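Local coordinates for protein CD180 antigen (Mus musculus, PDB 3T6Q) that probably cooperates with MD-1 and TLR4 in the innate response of B cells to bacterial lipopolysaccharide and leads to NF-kappa-B activation, at residues C561-I566 with V601-C605; Y265-I269 with H289-L293; L64-Y70 with V87-L93; I439-F445 with T469-L475; I362-C368 with L389-T393. All coordinates share one frame; numbering follows the deposited sequence.

Contact 1: residues C561-I566 with V601-C605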
# COMPACT_ATOMS: atom_id res chain seq x y z
N CYS A 561 34.17 49.00 -11.20
CA CYS A 561 33.50 49.43 -12.44
C CYS A 561 33.52 50.97 -12.62
O CYS A 561 32.50 51.59 -12.92
CB CYS A 561 32.07 48.89 -12.53
SG CYS A 561 32.02 47.07 -12.51
N THR A 562 34.72 51.54 -12.48
CA THR A 562 34.98 52.95 -12.70
C THR A 562 35.93 53.06 -13.88
O THR A 562 36.42 52.05 -14.36
CB THR A 562 35.63 53.58 -11.45
OG1 THR A 562 36.99 53.12 -11.36
CG2 THR A 562 34.87 53.22 -10.19
N CYS A 563 36.23 54.30 -14.31
CA CYS A 563 37.24 54.58 -15.34
C CYS A 563 38.64 54.14 -14.97
O CYS A 563 39.48 53.93 -15.85
CB CYS A 563 37.23 56.08 -15.76
SG CYS A 563 35.69 56.57 -16.57
N SER A 564 38.91 54.00 -13.66
CA SER A 564 40.20 53.51 -13.20
C SER A 564 40.39 52.05 -13.68
O SER A 564 41.52 51.55 -13.72
CB SER A 564 40.32 53.58 -11.66
OG SER A 564 40.12 54.89 -11.15
N ASN A 565 39.29 51.38 -13.99
CA ASN A 565 39.36 49.99 -14.48
C ASN A 565 38.95 49.78 -15.97
O ASN A 565 38.67 48.62 -16.35
CB ASN A 565 38.53 49.09 -13.55
CG ASN A 565 39.09 47.65 -13.44
OD1 ASN A 565 40.25 47.37 -13.78
ND2 ASN A 565 38.25 46.72 -12.92
N ILE A 566 38.93 50.84 -16.80
CA ILE A 566 38.31 50.70 -18.16
C ILE A 566 38.95 49.64 -19.02
O ILE A 566 38.23 48.98 -19.74
CB ILE A 566 38.31 51.92 -19.15
CG1 ILE A 566 39.16 53.06 -18.68
CG2 ILE A 566 36.90 52.22 -19.69
CD1 ILE A 566 40.60 52.77 -18.92
N VAL A 601 27.72 46.41 -17.98
CA VAL A 601 28.35 47.72 -17.79
C VAL A 601 28.98 48.26 -19.08
O VAL A 601 29.79 47.57 -19.71
CB VAL A 601 29.46 47.69 -16.71
CG1 VAL A 601 30.28 48.99 -16.73
CG2 VAL A 601 28.86 47.47 -15.33
N THR A 602 28.64 49.51 -19.43
CA THR A 602 29.39 50.25 -20.46
C THR A 602 29.67 51.67 -19.99
O THR A 602 28.75 52.44 -19.70
CB THR A 602 28.67 50.30 -21.84
OG1 THR A 602 27.91 49.10 -22.03
CG2 THR A 602 29.70 50.45 -22.98
N LEU A 603 30.95 52.01 -19.91
CA LEU A 603 31.37 53.33 -19.47
C LEU A 603 31.88 54.07 -20.66
O LEU A 603 32.33 53.47 -21.63
CB LEU A 603 32.51 53.26 -18.44
CG LEU A 603 32.35 52.48 -17.14
CD1 LEU A 603 33.58 52.73 -16.30
CD2 LEU A 603 31.12 52.92 -16.39
N SER A 604 31.84 55.39 -20.57
CA SER A 604 32.49 56.27 -21.52
C SER A 604 33.41 57.17 -20.72
O SER A 604 32.95 57.93 -19.86
CB SER A 604 31.44 57.10 -22.27
OG SER A 604 32.06 57.82 -23.31
N CYS A 605 34.71 57.11 -20.99
CA CYS A 605 35.68 57.80 -20.14
C CYS A 605 36.40 58.92 -20.91
O CYS A 605 36.77 59.95 -20.32
CB CYS A 605 36.66 56.80 -19.51
SG CYS A 605 35.85 55.57 -18.41

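Contact 2: residues Y265-I269 with H289-L293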
# COMPACT_ATOMS: atom_id res chain seq x y z
N TYR A 265 25.61 -9.78 12.84
CA TYR A 265 26.37 -9.84 14.08
C TYR A 265 27.40 -10.98 14.05
O TYR A 265 27.09 -12.11 14.42
CB TYR A 265 25.42 -9.98 15.27
CG TYR A 265 26.06 -9.79 16.63
CD1 TYR A 265 26.04 -10.83 17.59
CD2 TYR A 265 26.67 -8.58 16.98
CE1 TYR A 265 26.60 -10.66 18.84
CE2 TYR A 265 27.24 -8.40 18.24
CZ TYR A 265 27.20 -9.45 19.15
OH TYR A 265 27.75 -9.30 20.40
N PHE A 266 28.63 -10.66 13.61
CA PHE A 266 29.71 -11.63 13.55
C PHE A 266 30.54 -11.75 14.85
O PHE A 266 30.95 -12.86 15.16
CB PHE A 266 30.67 -11.36 12.37
CG PHE A 266 30.14 -11.82 11.01
CD1 PHE A 266 30.69 -12.96 10.38
CD2 PHE A 266 29.17 -11.09 10.31
CE1 PHE A 266 30.24 -13.35 9.09
CE2 PHE A 266 28.72 -11.47 9.04
CZ PHE A 266 29.24 -12.61 8.43
N PHE A 267 30.77 -10.67 15.58
CA PHE A 267 31.54 -10.72 16.87
C PHE A 267 31.84 -12.13 17.43
O PHE A 267 30.92 -12.96 17.57
CB PHE A 267 30.83 -9.87 17.96
CG PHE A 267 31.54 -9.86 19.29
CD1 PHE A 267 31.05 -10.62 20.37
CD2 PHE A 267 32.72 -9.12 19.48
CE1 PHE A 267 31.70 -10.63 21.61
CE2 PHE A 267 33.38 -9.14 20.72
CZ PHE A 267 32.87 -9.89 21.78
N ASN A 268 33.10 -12.42 17.77
CA ASN A 268 33.49 -13.75 18.33
C ASN A 268 33.24 -14.91 17.35
O ASN A 268 32.74 -15.98 17.67
CB ASN A 268 32.88 -14.06 19.72
CG ASN A 268 33.62 -15.21 20.45
OD1 ASN A 268 33.03 -16.04 21.13
ND2 ASN A 268 34.92 -15.24 20.28
N ILE A 269 33.66 -14.63 16.14
CA ILE A 269 33.57 -15.49 15.00
C ILE A 269 34.44 -16.78 15.16
O ILE A 269 35.56 -16.74 15.67
CB ILE A 269 34.03 -14.59 13.83
CG1 ILE A 269 33.77 -15.17 12.49
CG2 ILE A 269 35.52 -14.26 13.92
CD1 ILE A 269 34.25 -14.20 11.43
N HIS A 289 30.38 -5.76 13.86
CA HIS A 289 30.81 -5.88 15.30
C HIS A 289 32.06 -6.71 15.51
O HIS A 289 32.25 -7.30 16.57
CB HIS A 289 29.67 -6.41 16.15
CG HIS A 289 28.40 -5.63 15.98
ND1 HIS A 289 28.08 -4.59 16.79
CD2 HIS A 289 27.40 -5.69 15.00
CE1 HIS A 289 26.91 -4.05 16.38
NE2 HIS A 289 26.49 -4.73 15.29
N LEU A 290 32.93 -6.78 14.51
CA LEU A 290 34.22 -7.49 14.66
C LEU A 290 35.21 -6.73 15.53
O LEU A 290 35.45 -5.53 15.31
CB LEU A 290 34.87 -7.73 13.27
CG LEU A 290 34.15 -8.64 12.26
CD1 LEU A 290 34.80 -8.58 10.84
CD2 LEU A 290 34.16 -10.05 12.80
N SER A 291 35.80 -7.43 16.50
CA SER A 291 36.86 -6.84 17.35
C SER A 291 38.21 -7.48 17.01
O SER A 291 39.27 -6.97 17.38
CB SER A 291 36.55 -7.04 18.83
OG SER A 291 36.38 -8.42 19.09
N GLU A 292 38.16 -8.63 16.32
CA GLU A 292 39.39 -9.35 15.90
C GLU A 292 38.96 -10.51 15.00
O GLU A 292 37.79 -10.92 15.02
CB GLU A 292 40.20 -9.91 17.12
CG GLU A 292 39.54 -11.05 17.91
CD GLU A 292 40.44 -11.55 19.04
OE1 GLU A 292 41.02 -12.64 18.92
OE2 GLU A 292 40.59 -10.84 20.05
N LEU A 293 39.93 -11.04 14.25
CA LEU A 293 39.74 -12.25 13.45
C LEU A 293 40.79 -13.26 13.89
O LEU A 293 41.93 -12.91 14.13
CB LEU A 293 39.86 -11.94 11.94
CG LEU A 293 38.81 -11.03 11.28
CD1 LEU A 293 39.18 -10.75 9.86
CD2 LEU A 293 37.41 -11.67 11.30
O HOH W 1 35.27 -10.20 17.01
O HOH W 2 36.07 -12.56 16.52

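Contact 3: residues L64-Y70 with V87-L93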
# COMPACT_ATOMS: atom_id res chain seq x y z
N LEU A 64 6.43 12.28 -13.77
CA LEU A 64 5.13 12.58 -13.19
C LEU A 64 5.03 12.10 -11.68
O LEU A 64 3.96 11.79 -11.18
CB LEU A 64 4.07 11.90 -14.05
CG LEU A 64 4.03 12.37 -15.53
CD1 LEU A 64 3.22 11.39 -16.36
CD2 LEU A 64 3.52 13.78 -15.65
N THR A 65 6.17 12.05 -11.00
CA THR A 65 6.25 11.67 -9.58
C THR A 65 5.25 12.46 -8.74
O THR A 65 5.20 13.69 -8.82
CB THR A 65 7.66 11.95 -9.02
OG1 THR A 65 8.58 11.04 -9.61
CG2 THR A 65 7.70 11.80 -7.46
N ARG A 66 4.43 11.74 -7.98
CA ARG A 66 3.51 12.34 -7.03
C ARG A 66 2.70 13.53 -7.64
O ARG A 66 2.74 14.67 -7.14
CB ARG A 66 4.20 12.73 -5.70
CG ARG A 66 3.16 13.13 -4.62
CD ARG A 66 3.62 13.08 -3.17
NE ARG A 66 3.85 11.71 -2.75
CZ ARG A 66 2.97 10.94 -2.11
NH1 ARG A 66 3.31 9.72 -1.80
NH2 ARG A 66 1.76 11.39 -1.80
N CYS A 67 1.98 13.23 -8.72
CA CYS A 67 1.12 14.21 -9.40
C CYS A 67 -0.36 14.00 -9.11
O CYS A 67 -1.22 14.52 -9.82
CB CYS A 67 1.35 14.19 -10.93
SG CYS A 67 2.81 15.17 -11.31
N GLN A 68 -0.66 13.19 -8.10
CA GLN A 68 -2.06 12.90 -7.73
C GLN A 68 -2.87 12.27 -8.88
O GLN A 68 -4.08 12.48 -9.01
CB GLN A 68 -2.72 14.17 -7.15
CG GLN A 68 -2.08 14.62 -5.85
CD GLN A 68 -2.63 15.93 -5.34
OE1 GLN A 68 -1.88 16.88 -5.13
NE2 GLN A 68 -3.94 16.00 -5.15
N ILE A 69 -2.21 11.44 -9.70
CA ILE A 69 -2.87 10.80 -10.82
C ILE A 69 -3.59 9.54 -10.35
O ILE A 69 -2.97 8.66 -9.77
CB ILE A 69 -1.84 10.39 -11.91
CG1 ILE A 69 -1.13 11.63 -12.43
CG2 ILE A 69 -2.53 9.62 -13.03
CD1 ILE A 69 0.22 11.26 -13.12
N TYR A 70 -4.92 9.50 -10.55
CA TYR A 70 -5.74 8.33 -10.24
C TYR A 70 -6.06 7.51 -11.47
O TYR A 70 -6.33 6.32 -11.34
CB TYR A 70 -7.06 8.76 -9.58
CG TYR A 70 -6.84 9.35 -8.19
CD1 TYR A 70 -6.94 8.55 -7.05
CD2 TYR A 70 -6.52 10.71 -8.01
CE1 TYR A 70 -6.75 9.08 -5.77
CE2 TYR A 70 -6.29 11.24 -6.73
CZ TYR A 70 -6.42 10.42 -5.61
OH TYR A 70 -6.23 10.92 -4.32
N VAL A 87 8.43 8.25 -15.40
CA VAL A 87 8.39 8.06 -13.93
C VAL A 87 6.96 8.33 -13.43
O VAL A 87 6.50 9.46 -13.51
CB VAL A 87 9.33 9.05 -13.24
CG1 VAL A 87 9.45 8.75 -11.73
CG2 VAL A 87 10.75 9.02 -13.86
N LEU A 88 6.28 7.29 -12.96
CA LEU A 88 4.89 7.44 -12.43
C LEU A 88 4.83 7.16 -10.93
O LEU A 88 3.77 6.87 -10.36
CB LEU A 88 3.93 6.49 -13.18
CG LEU A 88 3.54 7.11 -14.55
CD1 LEU A 88 3.06 5.98 -15.45
CD2 LEU A 88 2.48 8.22 -14.42
N THR A 89 6.00 7.19 -10.32
CA THR A 89 6.16 6.90 -8.90
C THR A 89 5.23 7.75 -8.01
O THR A 89 5.07 8.94 -8.26
CB THR A 89 7.63 7.16 -8.52
OG1 THR A 89 8.41 6.14 -9.18
CG2 THR A 89 7.83 7.04 -6.97
N ALA A 90 4.65 7.11 -7.00
CA ALA A 90 3.91 7.77 -5.91
C ALA A 90 2.59 8.43 -6.39
O ALA A 90 2.16 9.46 -5.84
CB ALA A 90 4.76 8.78 -5.15
N ASN A 91 1.97 7.82 -7.40
CA ASN A 91 0.62 8.22 -7.86
C ASN A 91 -0.39 7.17 -7.42
O ASN A 91 -0.13 5.98 -7.55
CB ASN A 91 0.57 8.43 -9.40
CG ASN A 91 1.26 9.68 -9.81
OD1 ASN A 91 0.74 10.79 -9.56
ND2 ASN A 91 2.47 9.55 -10.36
N PRO A 92 -1.54 7.60 -6.90
CA PRO A 92 -2.49 6.60 -6.39
C PRO A 92 -3.39 5.97 -7.48
O PRO A 92 -4.63 6.19 -7.53
CB PRO A 92 -3.33 7.42 -5.38
CG PRO A 92 -3.36 8.81 -6.01
CD PRO A 92 -1.95 8.98 -6.54
N LEU A 93 -2.78 5.17 -8.35
CA LEU A 93 -3.44 4.79 -9.60
C LEU A 93 -4.55 3.78 -9.34
O LEU A 93 -4.33 2.77 -8.70
CB LEU A 93 -2.43 4.17 -10.59
CG LEU A 93 -1.25 5.06 -10.99
CD1 LEU A 93 -0.23 4.32 -11.84
CD2 LEU A 93 -1.80 6.27 -11.74
O HOH W 3 0.30 11.55 -6.03

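Contact 4: residues I439-F445 with T469-L475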
# COMPACT_ATOMS: atom_id res chain seq x y z
N ILE A 439 54.22 25.23 3.56
CA ILE A 439 54.48 24.96 2.15
C ILE A 439 55.65 25.81 1.65
O ILE A 439 55.95 25.81 0.44
CB ILE A 439 53.22 25.22 1.30
CG1 ILE A 439 52.02 24.45 1.86
CG2 ILE A 439 53.43 24.78 -0.15
CD1 ILE A 439 52.29 22.96 1.99
N SER A 440 56.32 26.52 2.54
CA SER A 440 57.47 27.31 2.08
C SER A 440 58.79 26.50 2.10
O SER A 440 59.78 26.91 1.47
CB SER A 440 57.62 28.59 2.91
OG SER A 440 58.09 28.26 4.20
N SER A 441 58.80 25.36 2.83
CA SER A 441 60.01 24.52 2.95
C SER A 441 60.46 23.97 1.58
O SER A 441 59.69 23.29 0.92
CB SER A 441 59.76 23.36 3.89
OG SER A 441 60.91 22.51 3.86
N GLU A 442 61.70 24.26 1.17
CA GLU A 442 62.16 23.96 -0.20
C GLU A 442 62.26 22.46 -0.46
O GLU A 442 62.10 22.02 -1.60
CB GLU A 442 63.54 24.58 -0.49
CG GLU A 442 63.62 26.08 -0.35
CD GLU A 442 65.03 26.57 -0.61
OE1 GLU A 442 65.49 26.42 -1.76
OE2 GLU A 442 65.67 27.07 0.34
N GLN A 443 62.53 21.70 0.60
CA GLN A 443 62.76 20.24 0.51
C GLN A 443 61.47 19.40 0.69
O GLN A 443 61.47 18.19 0.48
CB GLN A 443 63.78 19.81 1.60
CG GLN A 443 65.13 20.53 1.54
CD GLN A 443 65.23 21.81 2.39
OE1 GLN A 443 66.32 22.34 2.58
NE2 GLN A 443 64.10 22.33 2.88
N LEU A 444 60.39 20.05 1.07
CA LEU A 444 59.17 19.29 1.47
C LEU A 444 58.72 18.28 0.42
O LEU A 444 58.37 17.13 0.76
CB LEU A 444 58.03 20.22 1.90
CG LEU A 444 56.66 19.58 2.22
CD1 LEU A 444 56.86 18.73 3.46
CD2 LEU A 444 55.63 20.67 2.45
N PHE A 445 58.77 18.70 -0.86
CA PHE A 445 58.28 17.88 -1.97
C PHE A 445 59.33 17.27 -2.85
O PHE A 445 59.02 16.84 -3.97
CB PHE A 445 57.24 18.64 -2.82
CG PHE A 445 55.98 18.98 -2.04
CD1 PHE A 445 55.25 17.96 -1.39
CD2 PHE A 445 55.55 20.28 -1.92
CE1 PHE A 445 54.11 18.28 -0.66
CE2 PHE A 445 54.39 20.60 -1.22
CZ PHE A 445 53.68 19.61 -0.56
N THR A 469 61.10 31.33 -3.45
CA THR A 469 61.47 29.97 -3.03
C THR A 469 60.37 29.39 -2.17
O THR A 469 59.93 30.00 -1.17
CB THR A 469 62.81 29.91 -2.28
OG1 THR A 469 62.71 30.66 -1.08
CG2 THR A 469 63.92 30.51 -3.13
N ASN A 470 59.90 28.23 -2.59
CA ASN A 470 58.81 27.57 -1.88
C ASN A 470 58.90 26.05 -2.15
O ASN A 470 59.71 25.61 -2.98
CB ASN A 470 57.48 28.20 -2.33
CG ASN A 470 57.24 28.04 -3.83
OD1 ASN A 470 57.07 26.91 -4.33
ND2 ASN A 470 57.21 29.17 -4.57
N SER A 471 58.10 25.24 -1.45
CA SER A 471 58.15 23.77 -1.69
C SER A 471 57.74 23.31 -3.10
O SER A 471 58.12 22.21 -3.51
CB SER A 471 57.24 23.05 -0.70
OG SER A 471 55.90 23.38 -1.01
N LEU A 472 56.98 24.14 -3.83
CA LEU A 472 56.37 23.72 -5.10
C LEU A 472 57.32 23.70 -6.27
O LEU A 472 57.06 23.02 -7.26
CB LEU A 472 55.15 24.60 -5.46
CG LEU A 472 54.08 24.79 -4.39
CD1 LEU A 472 53.13 25.89 -4.84
CD2 LEU A 472 53.30 23.48 -4.14
N GLN A 473 58.41 24.44 -6.19
CA GLN A 473 59.28 24.64 -7.35
C GLN A 473 60.01 23.34 -7.82
O GLN A 473 60.57 23.31 -8.91
CB GLN A 473 60.27 25.81 -7.12
CG GLN A 473 59.63 27.19 -6.84
CD GLN A 473 59.40 28.05 -8.09
OE1 GLN A 473 58.77 27.61 -9.04
NE2 GLN A 473 59.89 29.30 -8.07
N THR A 474 59.96 22.27 -7.02
CA THR A 474 60.48 20.95 -7.44
C THR A 474 59.49 20.09 -8.24
O THR A 474 59.85 18.99 -8.66
CB THR A 474 60.99 20.09 -6.24
OG1 THR A 474 59.91 19.81 -5.31
CG2 THR A 474 62.16 20.77 -5.52
N LEU A 475 58.25 20.56 -8.44
CA LEU A 475 57.20 19.71 -9.03
C LEU A 475 57.04 19.98 -10.55
O LEU A 475 56.02 20.48 -11.02
CB LEU A 475 55.86 19.89 -8.25
CG LEU A 475 56.01 19.54 -6.75
CD1 LEU A 475 54.76 19.94 -5.99
CD2 LEU A 475 56.32 18.06 -6.54
O HOH W 4 59.96 20.72 -2.42
O HOH W 5 61.67 23.83 -3.81
O HOH W 6 59.94 16.63 -6.50

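Contact 5: residues I362-C368 with L389-T393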
# COMPACT_ATOMS: atom_id res chain seq x y z
N ILE A 362 44.09 7.34 13.58
CA ILE A 362 45.42 6.77 13.69
C ILE A 362 46.32 7.94 14.08
O ILE A 362 46.20 9.06 13.48
CB ILE A 362 45.88 6.14 12.35
CG1 ILE A 362 45.06 4.85 12.05
CG2 ILE A 362 47.39 5.91 12.31
CD1 ILE A 362 45.02 4.54 10.55
N GLU A 363 47.22 7.67 15.03
CA GLU A 363 48.23 8.66 15.48
C GLU A 363 49.59 7.95 15.60
O GLU A 363 49.67 6.82 16.11
CB GLU A 363 47.82 9.28 16.85
CG GLU A 363 48.64 10.52 17.28
CD GLU A 363 49.95 10.19 18.00
OE1 GLU A 363 50.87 11.07 18.09
OE2 GLU A 363 50.09 9.02 18.49
N THR A 364 50.67 8.58 15.17
CA THR A 364 51.98 7.97 15.36
C THR A 364 53.13 8.98 15.34
O THR A 364 53.07 9.99 14.64
CB THR A 364 52.23 6.80 14.34
OG1 THR A 364 53.49 6.16 14.61
CG2 THR A 364 52.24 7.33 12.93
N SER A 365 54.18 8.69 16.10
CA SER A 365 55.44 9.47 16.07
C SER A 365 56.35 9.17 14.86
O SER A 365 57.35 9.88 14.62
CB SER A 365 56.26 9.20 17.33
OG SER A 365 56.86 7.90 17.30
N ASP A 366 56.04 8.13 14.09
CA ASP A 366 56.94 7.73 12.97
C ASP A 366 56.19 6.87 11.95
O ASP A 366 56.05 5.66 12.13
CB ASP A 366 58.17 7.00 13.58
CG ASP A 366 59.28 6.68 12.56
OD1 ASP A 366 59.07 6.75 11.33
OD2 ASP A 366 60.38 6.31 13.04
N CYS A 367 55.73 7.50 10.88
CA CYS A 367 54.94 6.79 9.85
C CYS A 367 55.77 6.95 8.57
O CYS A 367 56.52 7.93 8.47
CB CYS A 367 53.56 7.48 9.70
SG CYS A 367 52.27 6.46 8.90
N CYS A 368 55.70 6.02 7.60
CA CYS A 368 54.83 4.84 7.63
C CYS A 368 55.58 3.55 7.27
O CYS A 368 54.93 2.58 6.92
CB CYS A 368 53.67 5.03 6.65
SG CYS A 368 52.72 6.57 6.90
N LEU A 389 50.12 12.42 12.16
CA LEU A 389 51.17 11.53 11.76
C LEU A 389 52.47 12.34 11.63
O LEU A 389 52.49 13.41 10.98
CB LEU A 389 50.84 10.91 10.37
CG LEU A 389 49.45 10.24 10.26
CD1 LEU A 389 49.26 9.67 8.85
CD2 LEU A 389 49.31 9.10 11.31
N SER A 390 53.53 11.84 12.24
CA SER A 390 54.86 12.46 12.10
C SER A 390 55.57 11.70 11.01
O SER A 390 55.65 10.47 11.06
CB SER A 390 55.62 12.32 13.42
OG SER A 390 54.91 12.97 14.46
N LEU A 391 56.07 12.43 10.01
CA LEU A 391 56.76 11.80 8.88
C LEU A 391 58.22 12.28 8.84
O LEU A 391 58.48 13.49 8.80
CB LEU A 391 56.07 12.12 7.54
CG LEU A 391 54.55 12.03 7.44
CD1 LEU A 391 54.11 12.46 6.05
CD2 LEU A 391 54.08 10.61 7.72
N LYS A 392 59.15 11.33 8.86
CA LYS A 392 60.56 11.65 8.61
C LYS A 392 60.89 11.54 7.09
O LYS A 392 60.03 11.17 6.30
CB LYS A 392 61.47 10.76 9.45
CG LYS A 392 61.31 10.93 10.97
CD LYS A 392 61.88 9.74 11.73
CE LYS A 392 61.36 9.65 13.17
NZ LYS A 392 61.71 10.85 13.98
N THR A 393 62.13 11.86 6.70
CA THR A 393 62.50 11.75 5.29
C THR A 393 62.28 10.31 4.80
O THR A 393 62.51 9.36 5.53
CB THR A 393 63.97 12.21 5.09
OG1 THR A 393 63.99 13.64 5.12
CG2 THR A 393 64.51 11.73 3.73
O HOH W 7 52.29 12.73 15.61
O HOH W 8 58.84 8.59 9.02

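Contact 1: residues C561-I566 with V601-C605
V601 opens the contact with a loose apolar approach, its CG2 methyl lying 4.3 Å from SG of C561, a sulfur already committed to a disulfide with C587. Two residues on, L603 reaches deeper. Its CG stands anti to the carbonyl carbon (chi1 -58°), which carries the branched end over to the main chain of C561-I566: CD1 comes within 3.4 Å of C of T562, while CD2 sits near O of C561 at 4.0 Å. Within the segment the leucine packs mainly on backbone. C605 then closes the contact covalently. Its SG is joined to SG of C563 at 2.1 Å, and the bridge has a chi3 of -92°, close to the value preferred by relaxed disulfides. CG2 of I566 lies against SG of C605 at 3.7 Å. No hydrogen bond crosses between the segments. Order within C561-I566 comes instead from an ST turn, in which OG1 of T562 accepts from N of S564; the same hydroxyl is also hydrogen-bonded to D560. Two cysteines spaced as in C561 and C563, each bridged to a different partner, are the signature of the LRRCT cap that closes a leucine-rich repeat domain. Segment 561-566 leads from strand 559-560 into helix 566-574, while 601-605 lies in the loop after strand 587-589; L569 of the helix touches both C561 and L603.

Contact 2: residues Y265-I269 with H289-L293
F267 and L290 mark the closest passage of the two backbones, with CA atoms 4.7 Å apart; the separation has widened to 7.1 Å between CA of I269 and CA of L293. The segments are matching loops of LRR 8 and LRR 9, consecutive coils of the leucine-rich repeat solenoid, each following the short strand of its own repeat. No direct hydrogen bond joins them, so the pairing rests on side-chain packing along its length, with water bridging where the backbones part. Y265 and H289 form a T-shaped aromatic pair, the tyrosine edge directed at the imidazole face, with centroids 5.2 Å apart and planes at 64°. CG of Y265 lies anti to its own amide nitrogen (chi1 -169°), a setting that swings CD2 over to CG of the histidine. F267 approaches the following peptide: its CB is 3.2 Å from O of H289, which sits at the ring edge near the plane. On the inner side the contacts are aliphatic. CD2 of L290 meets CB of F266 at 3.8 Å, and CD2 of L293 lies near both CG2 and CD1 of I269, the two side chains running obliquely past each other. The side chain of F266 also touches L285 and T288. Where the chains diverge, two waters take over the polar bridging. One accepts from N of N268 and N of S291, the other from N of I269, and both donate to O of E292, at 3.3 Å and 2.8 Å respectively.

Contact 3: residues L64-Y70 with V87-L93
N91 and L64 lead the hydrogen bonding across this contact. With CG anti to its carbonyl carbon (chi1 -74°), N91 turns its carboxamide toward the loop 64-70. ND2 of N91 donates to O of L64 at 2.8 Å and nearly straight (174°), arriving above the carbonyl plane, while its other hydrogen serves O of L88. OD1 of N91 accepts from N of C67 at 2.9 Å and from N of I69 at 3.0 Å, the two donors coming from opposite faces of the carboxamide. Four bonds therefore fix the rotation of this buried group. Main-chain bonds flank it, N of L64 to O of V87 and N of R66 to O of T89, and a water links N of Q68 to O of A90. N91 occupies the consensus asparagine position of the leucine-rich repeat, which turns the chain away from its strand; C67 fills that position in the preceding repeat. Among apolar groups, L64 and L88 lie side by side, CD1 to CD2 at 3.8 Å, as do I69 and L93. In a CH-pi contact, CG of P92 stands over the Y70 ring, 3.6 Å from its centroid. Toward the neighbouring chains, O of A90 lies over one face of the R66 guanidinium, whose NE is hydrogen-bonded to the backbone of another protein, and Y70 packs on R66 of a second copy of this receptor.

Contact 4: residues I439-F445 with T469-L475
F445 presents the edge of its ring to S471, CE2 lying 3.2 Å from OG close to the ring plane, while CG of L444 sits over one face. CD2 of L475 meets CB of F445 at 3.9 Å, and CD2 of L472 reaches both the ring and CG2 of I439. The same hydroxyl is also hydrogen-bonded. With OG of S471 set between the amide nitrogen and carbonyl carbon of its own residue (chi1 68°), it donates to O of I439 at 2.8 Å; N of S471 donates to that O of I439 at 2.9 Å, and both arrive from one face of the carbonyl. F445 holds the consensus phenylalanine position of LRR 15, and the contact joins loops of successive leucine-rich repeats, with L454 of strand 453-455 touching F445, L472 and L475. N470 shapes the approach through an Asx turn, its OD1 accepting from N of L472. Water completes the polar side. One molecule has four partners, accepting from N of F445 and OG1 of T474 and donating to O of E442 and O of S471. A second joins O of E442, at 2.9 Å, to O of N470.

Contact 5: residues I362-C368 with L389-T393
S390 meets the 362-368 segment through both polar groups of its main chain. Its N donates to O of T364 at 3.1 Å (154°), and its O receives N of C367 at 3.0 Å, so the two bonds span the corner at S365 and D366. T364 and L389 form a parallel beta bridge, and the backbone of L389 and L391 is hydrogen-bonded onward to K413 in strand 412-413. The amide of D366 donates almost straight (171°) to OG1 of T364, an ST turn. One water lies between O of T364 and OG of S390, 2.9 Å from the hydroxyl. Another accepts from N of K392 at 2.8 Å and lies within hydrogen-bonding distance of OD1 of D366 and O of C367, though it has more acceptors around it than protons. D366 carries its CG opposite the amide nitrogen (chi1 -173°), and the side chains of D366 and K392 cross at about a right angle, OD2 coming 3.5 Å from CE of K392. NZ remains 4.8 Å from OD2, so no salt bridge forms. Outside the segments, N386 accepts from N of I362, and Q371 donates to O of D366. Apolar contacts accompany these bonds: CD2 of L389 packs against CG2 of both I362 and T364, and CD2 of L391 lies 3.7 Å from CB of C367. C367 and C368 form a vicinal disulfide across a cis peptide bond. In this pairing of LRR 12 with LRR 13, main-chain bonds and water do the polar joining, and the D366-K392 charges probably add a long-range attraction.

In sequence order the contacts run contact 3, contact 2, contact 5, contact 4 and contact 1, each closing before the next opens. Their centres step round the solenoid by about 45, 29, 20 and 41 Å, and the nearest atoms of contacts 4 and 5 are about 7 Å apart; no two contacts touch. Contacts 3, 2, 5 and 4 each join consecutive leucine-rich repeats after their short parallel strands, whereas contact 1 lies within the LRRCT cap. Although far apart in sequence, contacts 3 and 1 have centres only about 55 Å apart, as the curved coil brings its ends round. The receptor's curved shape is consistent with such local joins between neighbouring repeats, with a disulfide-bridged cap at the C-terminal end.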